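Local coordinates for protein AxyAgu115A (Amphibacillus xylanus NBRC 15112, PDB 6NPS) that is a family GH115 alpha-glucuronidase, an enzyme that probably removes glucuronic acid side groups from arabinoglucuronoxylan, at residues Leu687-Leu693 with Thr769-Val775; Trp722-Ala727 with Thr741-Asp747; His531-His536 with Asp671-Leu675. The protein carries 3 engineered substitutions. One frame throughout, in Å; residues are numbered along the deposited sequence.

Interaction 1: residues Leu687-Leu693 with Thr769-Val775; sequences LPLVDFL and TIVVPVV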
loop_
_atom_site.group_PDB
_atom_site.type_symbol
_atom_site.label_atom_id
_atom_site.label_comp_id
_atom_site.label_asym_id
_atom_site.label_seq_id
_atom_site.Cartn_x
_atom_site.Cartn_y
_atom_site.Cartn_z
ATOM N N LEU A 687 -1.560 -24.102 -10.243
ATOM C CA LEU A 687 -2.472 -23.594 -9.222
ATOM C C LEU A 687 -3.398 -24.700 -8.711
ATOM O O LEU A 687 -3.976 -25.454 -9.514
ATOM C CB LEU A 687 -3.331 -22.459 -9.779
ATOM C CG LEU A 687 -2.605 -21.248 -10.384
ATOM C CD1 LEU A 687 -3.650 -20.284 -10.968
ATOM C CD2 LEU A 687 -1.681 -20.509 -9.375
ATOM N N PRO A 688 -3.573 -24.817 -7.394
ATOM C CA PRO A 688 -4.556 -25.775 -6.860
ATOM C C PRO A 688 -5.965 -25.212 -6.740
ATOM O O PRO A 688 -6.188 -24.091 -6.282
ATOM C CB PRO A 688 -3.998 -26.103 -5.467
ATOM C CG PRO A 688 -3.283 -24.836 -5.054
ATOM C CD PRO A 688 -2.664 -24.307 -6.352
ATOM N N LEU A 689 -6.945 -26.019 -7.133
ATOM C CA LEU A 689 -8.345 -25.654 -6.993
ATOM C C LEU A 689 -8.943 -26.719 -6.089
ATOM O O LEU A 689 -9.085 -27.881 -6.504
ATOM C CB LEU A 689 -9.034 -25.614 -8.353
ATOM C CG LEU A 689 -10.494 -25.212 -8.362
ATOM C CD1 LEU A 689 -10.831 -24.625 -9.723
ATOM C CD2 LEU A 689 -11.338 -26.441 -8.100
ATOM N N VAL A 690 -9.302 -26.346 -4.861
ATOM C CA VAL A 690 -9.512 -27.367 -3.843
ATOM C C VAL A 690 -10.989 -27.566 -3.486
ATOM O O VAL A 690 -11.290 -28.302 -2.548
ATOM C CB VAL A 690 -8.673 -27.069 -2.592
ATOM C CG1 VAL A 690 -7.197 -27.027 -2.972
ATOM C CG2 VAL A 690 -9.135 -25.768 -1.905
ATOM N N ASP A 691 -11.917 -26.962 -4.233
ATOM C CA ASP A 691 -13.328 -26.990 -3.840
ATOM C C ASP A 691 -13.868 -28.419 -3.722
ATOM O O ASP A 691 -14.731 -28.691 -2.871
ATOM C CB ASP A 691 -14.170 -26.201 -4.839
ATOM C CG ASP A 691 -13.675 -24.750 -5.027
ATOM O OD1 ASP A 691 -12.521 -24.552 -5.486
ATOM O OD2 ASP A 691 -14.460 -23.814 -4.743
ATOM N N PHE A 692 -13.398 -29.351 -4.581
ATOM C CA PHE A 692 -13.982 -30.699 -4.580
ATOM C C PHE A 692 -13.380 -31.583 -3.505
ATOM O O PHE A 692 -13.745 -32.755 -3.421
ATOM C CB PHE A 692 -13.823 -31.365 -5.962
ATOM C CG PHE A 692 -14.465 -30.570 -7.069
ATOM C CD1 PHE A 692 -15.833 -30.639 -7.290
ATOM C CD2 PHE A 692 -13.705 -29.701 -7.855
ATOM C CE1 PHE A 692 -16.437 -29.876 -8.308
ATOM C CE2 PHE A 692 -14.296 -28.932 -8.847
ATOM C CZ PHE A 692 -15.658 -29.019 -9.076
ATOM N N LEU A 693 -12.492 -31.035 -2.663
ATOM C CA LEU A 693 -12.044 -31.751 -1.478
ATOM C C LEU A 693 -13.161 -31.930 -0.452
ATOM O O LEU A 693 -13.002 -32.722 0.481
ATOM C CB LEU A 693 -10.844 -31.014 -0.865
ATOM C CG LEU A 693 -9.526 -31.137 -1.652
ATOM C CD1 LEU A 693 -8.401 -30.402 -0.975
ATOM C CD2 LEU A 693 -9.106 -32.619 -1.893
ATOM N N THR A 769 -1.493 -24.648 -15.391
ATOM C CA THR A 769 -2.094 -25.922 -15.016
ATOM C C THR A 769 -2.872 -25.736 -13.719
ATOM O O THR A 769 -2.366 -25.131 -12.765
ATOM C CB THR A 769 -0.987 -26.958 -14.891
ATOM O OG1 THR A 769 -0.282 -26.959 -16.134
ATOM C CG2 THR A 769 -1.515 -28.336 -14.619
ATOM N N ILE A 770 -4.126 -26.168 -13.707
ATOM C CA ILE A 770 -4.955 -26.105 -12.509
ATOM C C ILE A 770 -5.112 -27.524 -11.983
ATOM O O ILE A 770 -5.592 -28.417 -12.709
ATOM C CB ILE A 770 -6.310 -25.454 -12.807
ATOM C CG1 ILE A 770 -6.098 -24.028 -13.294
ATOM C CG2 ILE A 770 -7.243 -25.518 -11.587
ATOM C CD1 ILE A 770 -7.383 -23.289 -13.519
ATOM N N VAL A 771 -4.643 -27.769 -10.757
ATOM C CA VAL A 771 -4.692 -29.118 -10.198
ATOM C C VAL A 771 -5.976 -29.262 -9.405
ATOM O O VAL A 771 -6.285 -28.419 -8.558
ATOM C CB VAL A 771 -3.472 -29.422 -9.322
ATOM C CG1 VAL A 771 -3.597 -30.878 -8.771
ATOM C CG2 VAL A 771 -2.192 -29.273 -10.166
ATOM N N VAL A 772 -6.729 -30.327 -9.685
ATOM C CA VAL A 772 -8.058 -30.485 -9.105
ATOM C C VAL A 772 -8.091 -31.794 -8.324
ATOM O O VAL A 772 -8.429 -32.846 -8.880
ATOM C CB VAL A 772 -9.146 -30.430 -10.190
ATOM C CG1 VAL A 772 -10.579 -30.483 -9.567
ATOM C CG2 VAL A 772 -8.971 -29.161 -11.053
ATOM N N PRO A 773 -7.768 -31.777 -7.034
ATOM C CA PRO A 773 -7.922 -32.984 -6.216
ATOM C C PRO A 773 -9.361 -33.115 -5.729
ATOM O O PRO A 773 -10.053 -32.130 -5.473
ATOM C CB PRO A 773 -6.950 -32.735 -5.055
ATOM C CG PRO A 773 -7.013 -31.221 -4.870
ATOM C CD PRO A 773 -7.227 -30.627 -6.262
ATOM N N VAL A 774 -9.815 -34.352 -5.597
ATOM C CA VAL A 774 -11.213 -34.633 -5.302
ATOM C C VAL A 774 -11.289 -35.623 -4.150
ATOM O O VAL A 774 -10.559 -36.613 -4.138
ATOM C CB VAL A 774 -11.955 -35.203 -6.541
ATOM C CG1 VAL A 774 -13.408 -35.550 -6.160
ATOM C CG2 VAL A 774 -11.948 -34.190 -7.680
ATOM N N VAL A 775 -12.188 -35.374 -3.204
ATOM C CA VAL A 775 -12.574 -36.361 -2.199
ATOM C C VAL A 775 -14.005 -36.803 -2.508
ATOM O O VAL A 775 -14.910 -35.971 -2.666
ATOM C CB VAL A 775 -12.442 -35.790 -0.772
ATOM C CG1 VAL A 775 -13.155 -36.691 0.236
ATOM C CG2 VAL A 775 -10.950 -35.599 -0.397
HETATM O O HOH W 1 -10.908 -29.672 -5.876
#
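Leu687 and Thr769 open a parallel pairing: Leu687 N donates to Thr769 O at 2.8 Å, Val771 N returns a bond to Leu687 O, and Leu689 N reaches Val771 O almost straight, with 171° at the hydrogen. Beyond Leu689 the chain turns into a 3-10 segment and leaves the strand edge, and a water takes over. It gives its hydrogens to Leu689 O and to Pro773 O, 2.6 Å from each, and accepts from Phe692 N, where Pro773 has no N-H to offer. Direct bonding resumes once, from Val775 N to Phe692 O at 3.1 Å, the donor standing 34° out of the carbonyl plane.

Around this water, Phe692 CD2 meets Val772 CG1 at 3.6 Å, the two side chains crossing obliquely, while Phe692 CB rests on Val774 CG2. Leu693, with CG anti to its carbonyl carbon (chi1 -73°), has its branch turned back, and CD2 reaches Pro773 CB and Val775 CG2, both 3.8 Å away. Replacing Leu693 with alanine would probably uncover the Pro773 ring and leave Val775 CG2 without its methyl neighbour.

Further out, edge strand 686-688 joins 766-775 in one layer of a beta-sandwich, Phe692 packs on strand 739-746 of the other layer, and Arg748 donates to Phe692 O and Val775 O. Backbone polarity is thus met by peptide, water and arginine, while the side-chain pairs that meet are apolar.

Interaction 2: residues Trp722-Ala727 with Thr741-Asp747; sequences WLSCSA and TIHVFVD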
loop_
_atom_site.group_PDB
_atom_site.type_symbol
_atom_site.label_atom_id
_atom_site.label_comp_id
_atom_site.label_asym_id
_atom_site.label_seq_id
_atom_site.Cartn_x
_atom_site.Cartn_y
_atom_site.Cartn_z
ATOM N N TRP A 722 -13.648 -37.773 -16.246
ATOM C CA TRP A 722 -14.587 -37.264 -15.234
ATOM C C TRP A 722 -14.502 -35.753 -14.963
ATOM O O TRP A 722 -15.328 -35.236 -14.178
ATOM C CB TRP A 722 -14.384 -37.991 -13.901
ATOM C CG TRP A 722 -12.969 -38.047 -13.440
ATOM C CD1 TRP A 722 -12.050 -39.020 -13.740
ATOM C CD2 TRP A 722 -12.295 -37.108 -12.589
ATOM N NE1 TRP A 722 -10.846 -38.731 -13.121
ATOM C CE2 TRP A 722 -10.979 -37.573 -12.408
ATOM C CE3 TRP A 722 -12.681 -35.922 -11.947
ATOM C CZ2 TRP A 722 -10.035 -36.879 -11.625
ATOM C CZ3 TRP A 722 -11.747 -35.246 -11.169
ATOM C CH2 TRP A 722 -10.440 -35.733 -11.018
ATOM N N LEU A 723 -13.541 -35.035 -15.549
ATOM C CA LEU A 723 -13.288 -33.628 -15.216
ATOM C C LEU A 723 -13.511 -32.779 -16.461
ATOM O O LEU A 723 -12.911 -33.041 -17.510
ATOM C CB LEU A 723 -11.859 -33.435 -14.690
ATOM C CG LEU A 723 -11.331 -32.015 -14.379
ATOM C CD1 LEU A 723 -12.100 -31.399 -13.245
ATOM C CD2 LEU A 723 -9.821 -32.082 -14.031
ATOM N N SER A 724 -14.391 -31.794 -16.375
ATOM C CA SER A 724 -14.654 -30.997 -17.565
ATOM C C SER A 724 -14.922 -29.558 -17.158
ATOM O O SER A 724 -15.106 -29.248 -15.975
ATOM C CB SER A 724 -15.827 -31.579 -18.363
ATOM O OG SER A 724 -17.008 -31.419 -17.609
ATOM N N CYS A 725 -14.947 -28.670 -18.156
ATOM C CA CYS A 725 -15.194 -27.250 -17.936
ATOM C C CYS A 725 -16.281 -26.731 -18.861
ATOM O O CYS A 725 -16.615 -27.352 -19.869
ATOM C CB CYS A 725 -13.932 -26.399 -18.117
ATOM S SG CYS A 725 -12.456 -26.992 -17.326
ATOM N N SER A 726 -16.786 -25.537 -18.527
ATOM C CA SER A 726 -17.859 -24.931 -19.306
ATOM C C SER A 726 -17.405 -24.453 -20.679
ATOM O O SER A 726 -18.260 -24.115 -21.504
ATOM C CB SER A 726 -18.510 -23.767 -18.528
ATOM O OG SER A 726 -17.577 -22.852 -17.937
ATOM N N ALA A 727 -16.105 -24.456 -20.970
ATOM C CA ALA A 727 -15.624 -23.901 -22.221
ATOM C C ALA A 727 -14.397 -24.682 -22.639
ATOM O O ALA A 727 -13.697 -25.250 -21.798
ATOM C CB ALA A 727 -15.293 -22.400 -22.092
ATOM N N THR A 741 -15.553 -16.339 -16.729
ATOM C CA THR A 741 -15.554 -17.289 -15.623
ATOM C C THR A 741 -15.782 -18.696 -16.164
ATOM O O THR A 741 -16.754 -18.933 -16.886
ATOM C CB THR A 741 -16.631 -16.916 -14.612
ATOM O OG1 THR A 741 -16.296 -15.663 -14.004
ATOM C CG2 THR A 741 -16.768 -18.004 -13.540
ATOM N N ILE A 742 -14.874 -19.618 -15.858
ATOM C CA ILE A 742 -14.971 -20.988 -16.351
ATOM C C ILE A 742 -15.467 -21.845 -15.198
ATOM O O ILE A 742 -14.871 -21.837 -14.110
ATOM C CB ILE A 742 -13.618 -21.504 -16.884
ATOM C CG1 ILE A 742 -12.957 -20.489 -17.854
ATOM C CG2 ILE A 742 -13.772 -22.941 -17.501
ATOM C CD1 ILE A 742 -13.743 -20.155 -19.106
ATOM N N HIS A 743 -16.572 -22.561 -15.413
ATOM C CA HIS A 743 -17.060 -23.490 -14.408
ATOM C C HIS A 743 -16.435 -24.858 -14.599
ATOM O O HIS A 743 -16.279 -25.344 -15.726
ATOM C CB HIS A 743 -18.587 -23.565 -14.452
ATOM C CG HIS A 743 -19.204 -22.211 -14.403
ATOM N ND1 HIS A 743 -19.357 -21.511 -13.226
ATOM C CD2 HIS A 743 -19.596 -21.377 -15.393
ATOM C CE1 HIS A 743 -19.863 -20.322 -13.490
ATOM N NE2 HIS A 743 -20.029 -20.221 -14.797
ATOM N N VAL A 744 -16.099 -25.491 -13.482
ATOM C CA VAL A 744 -15.456 -26.797 -13.476
ATOM C C VAL A 744 -16.459 -27.821 -12.949
ATOM O O VAL A 744 -17.139 -27.562 -11.953
ATOM C CB VAL A 744 -14.189 -26.794 -12.603
ATOM C CG1 VAL A 744 -13.502 -28.139 -12.685
ATOM C CG2 VAL A 744 -13.219 -25.703 -13.077
ATOM N N PHE A 745 -16.505 -28.996 -13.578
ATOM C CA PHE A 745 -17.473 -30.053 -13.252
ATOM C C PHE A 745 -16.737 -31.355 -12.991
ATOM O O PHE A 745 -15.884 -31.760 -13.792
ATOM C CB PHE A 745 -18.498 -30.280 -14.376
ATOM C CG PHE A 745 -19.139 -29.021 -14.859
ATOM C CD1 PHE A 745 -19.985 -28.302 -14.026
ATOM C CD2 PHE A 745 -18.876 -28.530 -16.136
ATOM C CE1 PHE A 745 -20.574 -27.125 -14.455
ATOM C CE2 PHE A 745 -19.471 -27.344 -16.570
ATOM C CZ PHE A 745 -20.310 -26.642 -15.721
ATOM N N VAL A 746 -17.089 -32.020 -11.889
ATOM C CA VAL A 746 -16.556 -33.338 -11.559
ATOM C C VAL A 746 -17.696 -34.349 -11.610
ATOM O O VAL A 746 -18.703 -34.197 -10.908
ATOM C CB VAL A 746 -15.887 -33.331 -10.176
ATOM C CG1 VAL A 746 -15.575 -34.750 -9.724
ATOM C CG2 VAL A 746 -14.597 -32.510 -10.234
ATOM N N ASP A 747 -17.536 -35.386 -12.420
ATOM C CA ASP A 747 -18.510 -36.472 -12.433
ATOM C C ASP A 747 -18.156 -37.436 -11.314
ATOM O O ASP A 747 -17.233 -38.236 -11.439
ATOM C CB ASP A 747 -18.517 -37.176 -13.779
ATOM C CG ASP A 747 -19.623 -38.223 -13.874
ATOM O OD1 ASP A 747 -20.480 -38.289 -12.950
ATOM O OD2 ASP A 747 -19.633 -38.960 -14.884
HETATM O O HOH W 2 -17.123 -33.700 -15.581
HETATM O O HOH W 3 -17.901 -20.460 -19.105
#
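Trp722-Ala727 and Thr741-Asp747 run antiparallel, the axes of their strand portions 4.7 Å apart and 158° between directions. Backbone bonds come first. Ser724 and Phe745 form the hydrogen-bonded pair, Phe745 N to Ser724 O at 2.8 Å and Ser724 N to Phe745 O a little longer. Asp747 N closes one end on Trp722 O. At the other, Ser726 N gives a more bent bond to His743 O, 138° at the hydrogen.

The return bond at that end is accepted by a side chain: His743 N donates to Ser726 OG at 2.7 Å. With chi1 47°, OG sits between the backbone N and carbonyl carbon of Ser726, and this brings it within bonding distance of His743 N, where it replaces a peptide oxygen. A water links the same OG to Thr741 O; another joins Trp722 O, Phe745 O and Ser724 OG.

Side-chain packing divides between two faces. Leu723, Cys725, Val744 and Val746 share one, where Leu723 CD1 reaches Val744 CG1 at 3.6 Å. Cys725 CB also lies against Ile742 CG2, and from the loop before the strand the indole of Trp722 comes alongside Val746, its CE3 3.8 Å from Val746 CG1. On the other face the Phe745 ring packs on hydroxyl and backbone, Ser724 OG lying in its plane at the edge and CE2 reaching Ser726 N.

Strand 723-725 is the outermost of its antiparallel sheet. Strand 739-746 lies between it and strand 700-706, and the face carrying Leu723, Val744 and Val746 packs on strands 754-763 and 766-775 of the second sheet, as in a beta-sandwich.

Interaction 3: residues His531-His536 with Asp671-Leu675; sequences HPVNYH and DGTEL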
loop_
_atom_site.group_PDB
_atom_site.type_symbol
_atom_site.label_atom_id
_atom_site.label_comp_id
_atom_site.label_asym_id
_atom_site.label_seq_id
_atom_site.Cartn_x
_atom_site.Cartn_y
_atom_site.Cartn_z
ATOM N N HIS A 531 -11.781 -9.138 2.959
ATOM C CA HIS A 531 -10.750 -9.439 1.981
ATOM C C HIS A 531 -11.356 -9.372 0.583
ATOM O O HIS A 531 -12.483 -9.817 0.375
ATOM C CB HIS A 531 -10.144 -10.819 2.231
ATOM C CG HIS A 531 -8.828 -11.000 1.548
ATOM N ND1 HIS A 531 -8.737 -11.419 0.242
ATOM C CD2 HIS A 531 -7.564 -10.722 1.946
ATOM C CE1 HIS A 531 -7.466 -11.432 -0.127
ATOM N NE2 HIS A 531 -6.733 -11.020 0.889
ATOM N N PRO A 532 -10.639 -8.822 -0.393
ATOM C CA PRO A 532 -11.206 -8.692 -1.745
ATOM C C PRO A 532 -11.578 -10.032 -2.388
ATOM O O PRO A 532 -12.519 -10.059 -3.190
ATOM C CB PRO A 532 -10.084 -8.000 -2.544
ATOM C CG PRO A 532 -9.218 -7.441 -1.569
ATOM C CD PRO A 532 -9.294 -8.267 -0.304
ATOM N N VAL A 533 -10.874 -11.137 -2.082
ATOM C CA VAL A 533 -11.160 -12.420 -2.743
ATOM C C VAL A 533 -11.373 -13.611 -1.785
ATOM O O VAL A 533 -12.166 -14.509 -2.096
ATOM C CB VAL A 533 -10.064 -12.797 -3.779
ATOM C CG1 VAL A 533 -10.013 -11.813 -4.960
ATOM C CG2 VAL A 533 -8.663 -12.963 -3.149
ATOM N N ASN A 534 -10.674 -13.666 -0.643
ATOM C CA ASN A 534 -10.610 -14.922 0.124
ATOM C C ASN A 534 -11.977 -15.334 0.654
ATOM O O ASN A 534 -12.734 -14.492 1.158
ATOM C CB ASN A 534 -9.646 -14.775 1.300
ATOM C CG ASN A 534 -8.203 -14.761 0.872
ATOM O OD1 ASN A 534 -7.836 -15.326 -0.180
ATOM N ND2 ASN A 534 -7.364 -14.173 1.692
ATOM N N TYR A 535 -12.293 -16.639 0.506
ATOM C CA TYR A 535 -13.519 -17.320 0.947
ATOM C C TYR A 535 -14.768 -16.733 0.311
ATOM O O TYR A 535 -15.862 -16.947 0.810
ATOM C CB TYR A 535 -13.665 -17.334 2.498
ATOM C CG TYR A 535 -12.408 -17.786 3.204
ATOM C CD1 TYR A 535 -12.007 -19.132 3.176
ATOM C CD2 TYR A 535 -11.593 -16.877 3.858
ATOM C CE1 TYR A 535 -10.812 -19.555 3.804
ATOM C CE2 TYR A 535 -10.437 -17.277 4.492
ATOM C CZ TYR A 535 -10.049 -18.607 4.457
ATOM O OH TYR A 535 -8.889 -18.974 5.093
ATOM N N HIS A 536 -14.644 -15.939 -0.754
ATOM C CA HIS A 536 -15.808 -15.289 -1.375
ATOM C C HIS A 536 -16.525 -14.334 -0.414
ATOM O O HIS A 536 -17.719 -14.062 -0.610
ATOM C CB HIS A 536 -16.847 -16.294 -1.909
ATOM C CG HIS A 536 -16.264 -17.392 -2.756
ATOM N ND1 HIS A 536 -16.062 -17.254 -4.113
ATOM C CD2 HIS A 536 -15.867 -18.653 -2.439
ATOM C CE1 HIS A 536 -15.551 -18.378 -4.594
ATOM N NE2 HIS A 536 -15.424 -19.245 -3.599
ATOM N N ASP A 671 -11.129 -18.856 -8.227
ATOM C CA ASP A 671 -12.092 -18.005 -7.530
ATOM C C ASP A 671 -12.082 -18.325 -6.033
ATOM O O ASP A 671 -11.893 -19.473 -5.631
ATOM C CB ASP A 671 -13.483 -18.184 -8.132
ATOM C CG ASP A 671 -13.550 -17.722 -9.598
ATOM O OD1 ASP A 671 -12.538 -17.215 -10.132
ATOM O OD2 ASP A 671 -14.617 -17.892 -10.228
ATOM N N GLY A 672 -12.245 -17.291 -5.205
ATOM C CA GLY A 672 -12.244 -17.450 -3.766
ATOM C C GLY A 672 -10.883 -17.467 -3.101
ATOM O O GLY A 672 -10.819 -17.701 -1.885
ATOM N N THR A 673 -9.792 -17.243 -3.848
ATOM C CA THR A 673 -8.412 -17.312 -3.342
ATOM C C THR A 673 -7.562 -16.243 -4.026
ATOM O O THR A 673 -7.987 -15.609 -4.999
ATOM C CB THR A 673 -7.737 -18.673 -3.645
ATOM O OG1 THR A 673 -7.370 -18.696 -5.028
ATOM C CG2 THR A 673 -8.669 -19.895 -3.373
ATOM N N GLU A 674 -6.318 -16.089 -3.565
ATOM C CA GLU A 674 -5.353 -15.212 -4.217
ATOM C C GLU A 674 -4.492 -15.930 -5.241
ATOM O O GLU A 674 -3.553 -15.326 -5.771
ATOM C CB GLU A 674 -4.420 -14.573 -3.175
ATOM C CG GLU A 674 -5.194 -13.752 -2.146
ATOM C CD GLU A 674 -4.310 -13.126 -1.067
ATOM O OE1 GLU A 674 -3.917 -13.821 -0.099
ATOM O OE2 GLU A 674 -4.028 -11.920 -1.190
ATOM N N LEU A 675 -4.760 -17.198 -5.502
ATOM C CA LEU A 675 -3.923 -17.974 -6.412
ATOM C C LEU A 675 -4.122 -17.502 -7.844
ATOM O O LEU A 675 -5.242 -17.489 -8.339
ATOM C CB LEU A 675 -4.274 -19.458 -6.302
ATOM C CG LEU A 675 -3.991 -20.106 -4.941
ATOM C CD1 LEU A 675 -4.802 -21.381 -4.829
ATOM C CD2 LEU A 675 -2.510 -20.379 -4.797
HETATM O O HOH W 4 -4.192 -11.111 1.810
HETATM O O HOH W 5 -6.108 -17.054 -0.912
HETATM O O HOH W 6 -9.140 -18.412 0.412
HETATM O O HOH W 7 -12.806 -20.911 -3.256
#
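Gly672 CA sits over one face of the His536 ring, 3.7 Å from the centroid and 17° off the normal, a CH-pi contact. Any side chain at this glycine would collide with His536 NE2, and the backbone angles there would also press a CB against the carbonyl oxygen of Asp671. A water joins His536 NE2 to Asp671 O.

The one direct hydrogen bond between the loops runs from Tyr535 N to Gly672 O at 3.0 Å, bent to 143° at the hydrogen. Beside it, Val533 CG2 pushes up to Thr673 O at 3.3 Å and also touches Glu674 CG.

His531 is fixed from within its loop. With CG anti to the backbone N, its ND1 receives the backbone N-H groups of both Val533 and Asn534, and Asn534 ND2 lies over the centre of the ring, with Pro532 CD against the opposite face. Glu674 OE2 lies at the edge of this ring, near its plane and 3.5 Å from His531 NE2, but the planes of ring and carboxylate are 82° apart and a water bridges the two atoms. Asn534 OD1 is likewise tied through water to Glu674 N, while its ND2 donates to Asn955 O.

His536 stands at the N-cap position of helix 537-558, so this helix start meets the loop between strands 666-670 and 676-677 through one backbone hydrogen bond, the CH-pi contact and several waters. Such a seam is held mainly by shape and solvent bridges, and ND1 of His531, accepting two N-H groups, is probably unprotonated.

Interaction 3 comes first along the chain, closing before interaction 1 opens; interaction 2 is nested within the loop that interaction 1 closes. Interactions 1 and 2, centres about 12 Å apart, belong to facing sheets: strands 686-688 and 766-775 in one, strands 723-725 and 739-746 in the other. They meet in a shared core, with Phe692 CD1 3.7 Å from Val746 CG2 and Val774 CG2 3.7 Å from Trp722 CZ3. Interaction 3, about 15 and 19 Å from the centres of the other two, ties this beta region to the start of helix 537-558, with Leu675 reaching Pro688. Together they join the strand-rich portion internally and to the helical portion before it.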